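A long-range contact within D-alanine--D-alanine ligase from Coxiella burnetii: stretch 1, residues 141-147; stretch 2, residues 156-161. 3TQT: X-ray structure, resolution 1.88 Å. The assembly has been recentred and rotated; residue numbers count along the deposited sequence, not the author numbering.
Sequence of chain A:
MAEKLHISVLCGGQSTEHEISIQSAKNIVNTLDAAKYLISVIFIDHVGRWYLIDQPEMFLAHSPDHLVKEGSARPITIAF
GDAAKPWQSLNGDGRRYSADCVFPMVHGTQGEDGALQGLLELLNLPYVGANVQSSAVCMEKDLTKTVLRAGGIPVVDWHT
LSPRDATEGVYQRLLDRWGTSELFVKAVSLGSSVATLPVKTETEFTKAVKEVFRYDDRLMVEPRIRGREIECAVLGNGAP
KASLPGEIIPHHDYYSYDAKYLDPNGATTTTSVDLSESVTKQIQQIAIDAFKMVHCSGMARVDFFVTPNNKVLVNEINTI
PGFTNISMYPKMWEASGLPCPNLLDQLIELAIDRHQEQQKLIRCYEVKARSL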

ATOM      1  N   LYS A 141       0.712  11.341  -4.913  1.00 19.03           N
ATOM      2  CA  LYS A 141      -0.176  12.094  -5.791  1.00 21.44           C
ATOM      3  C   LYS A 141       0.096  11.870  -7.263  1.00 19.94           C
ATOM      4  O   LYS A 141      -0.832  11.917  -8.076  1.00 19.25           O
ATOM      5  N   ASP A 142       1.356  11.615  -7.610  1.00 19.77           N
ATOM      6  CA  ASP A 142       1.685  11.344  -9.001  1.00 15.28           C
ATOM      7  C   ASP A 142       1.223   9.944  -9.411  1.00 19.04           C
ATOM      8  O   ASP A 142       0.750   9.734 -10.536  1.00 17.84           O
ATOM      9  N   LEU A 143       1.338   8.994  -8.487  1.00 18.25           N
ATOM     10  CA  LEU A 143       0.819   7.645  -8.728  1.00 22.38           C
ATOM     11  C   LEU A 143      -0.702   7.693  -8.876  1.00 18.38           C
ATOM     12  O   LEU A 143      -1.264   7.040  -9.752  1.00 17.65           O
ATOM     13  N   THR A 144      -1.365   8.473  -8.027  1.00 16.37           N
ATOM     14  CA  THR A 144      -2.812   8.646  -8.130  1.00 19.65           C
ATOM     15  C   THR A 144      -3.181   9.113  -9.532  1.00 19.74           C
ATOM     16  O   THR A 144      -4.055   8.545 -10.188  1.00 16.54           O
ATOM     17  N   LYS A 145      -2.499  10.156  -9.993  1.00 16.76           N
ATOM     18  CA  LYS A 145      -2.802  10.711 -11.306  1.00 19.95           C
ATOM     19  C   LYS A 145      -2.508   9.735 -12.427  1.00 18.05           C
ATOM     20  O   LYS A 145      -3.212   9.716 -13.436  1.00 17.32           O
ATOM     21  N   THR A 146      -1.484   8.907 -12.244  1.00 17.34           N
ATOM     22  CA  THR A 146      -1.145   7.917 -13.250  1.00 17.07           C
ATOM     23  C   THR A 146      -2.332   6.979 -13.421  1.00 20.34           C
ATOM     24  O   THR A 146      -2.757   6.679 -14.538  1.00 18.85           O
ATOM     25  N   VAL A 147      -2.866   6.517 -12.298  1.00 17.89           N
ATOM     26  CA  VAL A 147      -3.955   5.558 -12.330  1.00 20.50           C
ATOM     27  C   VAL A 147      -5.217   6.226 -12.878  1.00 23.27           C
ATOM     28  O   VAL A 147      -5.915   5.653 -13.720  1.00 17.72           O
ATOM     29  N   VAL A 156      -5.174  17.293 -13.377  1.00 23.36           N
ATOM     30  CA  VAL A 156      -4.175  18.336 -13.544  1.00 24.59           C
ATOM     31  C   VAL A 156      -2.875  17.654 -13.944  1.00 23.88           C
ATOM     32  O   VAL A 156      -2.455  16.690 -13.306  1.00 21.39           O
ATOM     33  N   ASP A 157      -2.245  18.137 -15.009  1.00 22.50           N
ATOM     34  CA  ASP A 157      -1.056  17.470 -15.513  1.00 28.77           C
ATOM     35  C   ASP A 157       0.070  17.578 -14.501  1.00 23.27           C
ATOM     36  O   ASP A 157       0.037  18.425 -13.607  1.00 21.74           O
ATOM     37  N   TRP A 158       1.056  16.700 -14.633  1.00 22.00           N
ATOM     38  CA  TRP A 158       2.158  16.675 -13.682  1.00 22.44           C
ATOM     39  C   TRP A 158       3.387  16.107 -14.346  1.00 20.43           C
ATOM     40  O   TRP A 158       3.307  15.481 -15.401  1.00 21.81           O
ATOM     41  N   HIS A 159       4.530  16.325 -13.717  1.00 19.42           N
ATOM     42  CA  HIS A 159       5.755  15.684 -14.156  1.00 18.22           C
ATOM     43  C   HIS A 159       6.550  15.254 -12.950  1.00 20.15           C
ATOM     44  O   HIS A 159       6.941  16.078 -12.137  1.00 25.78           O
ATOM     45  N   THR A 160       6.778  13.952 -12.835  1.00 19.13           N
ATOM     46  CA  THR A 160       7.489  13.403 -11.698  1.00 17.66           C
ATOM     47  C   THR A 160       8.998  13.518 -11.921  1.00 26.28           C
ATOM     48  O   THR A 160       9.478  13.327 -13.032  1.00 21.21           O
ATOM     49  N   LEU A 161       9.732  13.856 -10.863  1.00 19.79           N
ATOM     50  CA  LEU A 161      11.187  13.801 -10.882  1.00 20.32           C
ATOM     51  C   LEU A 161      11.660  12.991  -9.692  1.00 25.36           C
ATOM     52  O   LEU A 161      11.096  13.077  -8.597  1.00 20.79           O
TER

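The contact sets one side of a helix, residues 141-147, against an extended segment that begins as loop at Val156 and becomes strand from His159 to Leu161. It is small, with 319 Å² buried over both sides together, and most of it rests on three residues: Lys145, Trp158 and Asp142. The backbones stand well apart, 6.7 Å between Asp142 CA and Thr160 CA and 8.1 Å between Lys145 CA and Val156 CA, so the space between them is filled by side chains.

Lys145 gives up the most surface, 96 Å², and serves both as a hydrocarbon and as a charge. Its CA-to-CB bond points toward the other stretch, chi1 is m at -76°, and every later torsion is t, so the chain runs almost fully extended from the helix to the backbone of Val156. At its base, Lys145 CB sits over one face of the Trp158 indole, 3.6 Å from the centroid of the six-membered ring and 10° off the ring normal, a CH-pi contact with nearly ideal placement. At its tip, Lys145 NZ donates a hydrogen bond of 2.7 Å to Val156 O and lies 3.5 Å from Val156 CB. Because Lys145 is buried, its ammonium needs polar company; the backbone carbonyl supplies part of it, and NZ is also hydrogen-bonded elsewhere in the structure.

Trp158, with 91 Å² covered, is the main filler from the loop side. It also points toward its partner, and chi1 p (77°) with chi2 at 105° lays the indole against three helix residues. Besides Lys145 on its face, it meets Asp142 and Thr146 obliquely: Asp142 CB is 3.6 Å from Trp158 NE1, and Thr146 OG1 is 3.5 Å from Trp158 CZ2. Residues one helical turn apart thus meet the same ring. Thr146 OG1, with chi1 m, is already engaged within the helix, donating to Asp142 O at 2.9 Å, so it can pack against carbon without being left unpaired.

Asp142 contributes 56 Å² and provides the second polar link. Its CB points sideways, but chi1 p (60°) with chi2 at -26° brings OD2 within reach of the strand, where Thr160 OG1 donates to Asp142 OD2 at 2.7 Å. Thr160 points toward the helix in rotamer m. The other carboxylate oxygen, Asp142 OD1, accepts a weak hydrogen bond from Leu143 N at 2.9 Å, and both oxygens have further partners elsewhere in the structure.

The rules are easy to read. Along the segment, Trp158 and Thr160 face the helix while Asp157, His159 and Leu161 point away, the alternation expected of an extended chain. On the helix, Asp142, Lys145 and Thr146 make the contacts, an i, i+3, i+4 pattern, whereas Leu143 and Val147 turn their hydrophobic side chains away. The indole fills the middle, and a short hydrogen bond lies beyond it in each direction along the segment, one at Val156 and one at Thr160.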

ATOM      1  CB  LYS A 141      -0.114  13.586  -5.440  1.00 19.72           C
ATOM      2  CG  LYS A 141      -0.553  13.861  -4.001  1.00 28.61           C
ATOM      3  CD  LYS A 141      -0.561  15.348  -3.695  1.00 35.33           C
ATOM      4  CE  LYS A 141       0.840  15.864  -3.407  1.00 41.02           C
ATOM      5  NZ  LYS A 141       1.283  15.511  -2.031  1.00 42.04           N
ATOM      6  CB  ASP A 142       3.182  11.549  -9.285  1.00 15.24           C
ATOM      7  CG  ASP A 142       4.102  10.637  -8.438  1.00 18.33           C
ATOM      8  OD1 ASP A 142       3.729  10.204  -7.318  1.00 19.10           O
ATOM      9  OD2 ASP A 142       5.220  10.365  -8.913  1.00 20.85           O
ATOM     10  CB  LEU A 143       1.228   6.691  -7.598  1.00 18.91           C
ATOM     11  CG  LEU A 143       0.693   5.261  -7.655  1.00 22.49           C
ATOM     12  CD1 LEU A 143       1.072   4.590  -8.984  1.00 18.04           C
ATOM     13  CD2 LEU A 143       1.206   4.466  -6.444  1.00 20.07           C
ATOM     14  CB  THR A 144      -3.352   9.725  -7.153  1.00 23.76           C
ATOM     15  OG1 THR A 144      -2.733   9.588  -5.874  1.00 20.10           O
ATOM     16  CG2 THR A 144      -4.861   9.588  -7.005  1.00 24.92           C
ATOM     17  CB  LYS A 145      -2.061  12.029 -11.524  1.00 21.83           C
ATOM     18  CG  LYS A 145      -2.693  13.179 -10.758  1.00 22.46           C
ATOM     19  CD  LYS A 145      -1.879  14.447 -10.943  1.00 22.97           C
ATOM     20  CE  LYS A 145      -2.498  15.589 -10.172  1.00 23.69           C
ATOM     21  NZ  LYS A 145      -1.901  16.852 -10.637  1.00 22.41           N
ATOM     22  CB  THR A 146       0.072   7.086 -12.813  1.00 23.94           C
ATOM     23  OG1 THR A 146       1.225   7.931 -12.765  1.00 25.51           O
ATOM     24  CG2 THR A 146       0.328   5.940 -13.791  1.00 23.69           C
ATOM     25  CB  VAL A 147      -4.183   4.943 -10.941  1.00 22.97           C
ATOM     26  CG1 VAL A 147      -5.466   4.143 -10.918  1.00 23.86           C
ATOM     27  CG2 VAL A 147      -2.969   4.078 -10.551  1.00 19.78           C
ATOM     28  CB  VAL A 156      -3.973  19.117 -12.238  1.00 21.74           C
ATOM     29  CG1 VAL A 156      -2.847  20.143 -12.399  1.00 24.98           C
ATOM     30  CG2 VAL A 156      -5.281  19.801 -11.827  1.00 28.42           C
ATOM     31  CB  ASP A 157      -0.621  18.021 -16.875  1.00 29.57           C
ATOM     32  CG  ASP A 157       0.347  17.077 -17.602  1.00 38.59           C
ATOM     33  OD1 ASP A 157       0.361  15.858 -17.285  1.00 31.69           O
ATOM     34  OD2 ASP A 157       1.100  17.544 -18.486  1.00 36.51           O
ATOM     35  CB  TRP A 158       1.801  15.822 -12.463  1.00 16.03           C
ATOM     36  CG  TRP A 158       1.896  14.343 -12.731  1.00 22.98           C
ATOM     37  CD1 TRP A 158       2.883  13.492 -12.312  1.00 18.86           C
ATOM     38  CD2 TRP A 158       0.975  13.547 -13.489  1.00 22.17           C
ATOM     39  NE1 TRP A 158       2.621  12.215 -12.748  1.00 24.13           N
ATOM     40  CE2 TRP A 158       1.460  12.224 -13.480  1.00 26.26           C
ATOM     41  CE3 TRP A 158      -0.214  13.831 -14.177  1.00 20.83           C
ATOM     42  CZ2 TRP A 158       0.799  11.178 -14.134  1.00 23.98           C
ATOM     43  CZ3 TRP A 158      -0.870  12.798 -14.820  1.00 23.53           C
ATOM     44  CH2 TRP A 158      -0.367  11.482 -14.785  1.00 26.23           C
ATOM     45  CB  HIS A 159       6.600  16.628 -15.015  1.00 21.46           C
ATOM     46  CG  HIS A 159       7.823  15.972 -15.563  1.00 26.90           C
ATOM     47  ND1 HIS A 159       7.777  15.076 -16.608  1.00 29.66           N
ATOM     48  CD2 HIS A 159       9.121  16.036 -15.179  1.00 29.70           C
ATOM     49  CE1 HIS A 159       8.997  14.639 -16.865  1.00 35.92           C
ATOM     50  NE2 HIS A 159       9.831  15.205 -16.013  1.00 24.91           N
ATOM     51  CB  THR A 160       7.121  11.924 -11.514  1.00 22.39           C
ATOM     52  OG1 THR A 160       5.727  11.821 -11.172  1.00 23.05           O
ATOM     53  CG2 THR A 160       7.978  11.267 -10.423  1.00 19.32           C
ATOM     54  CB  LEU A 161      11.808  15.195 -10.778  1.00 22.72           C
ATOM     55  CG  LEU A 161      11.775  16.109 -11.996  1.00 27.33           C
ATOM     56  CD1 LEU A 161      12.427  17.434 -11.633  1.00 32.09           C
ATOM     57  CD2 LEU A 161      12.491  15.461 -13.179  1.00 23.06           C
TER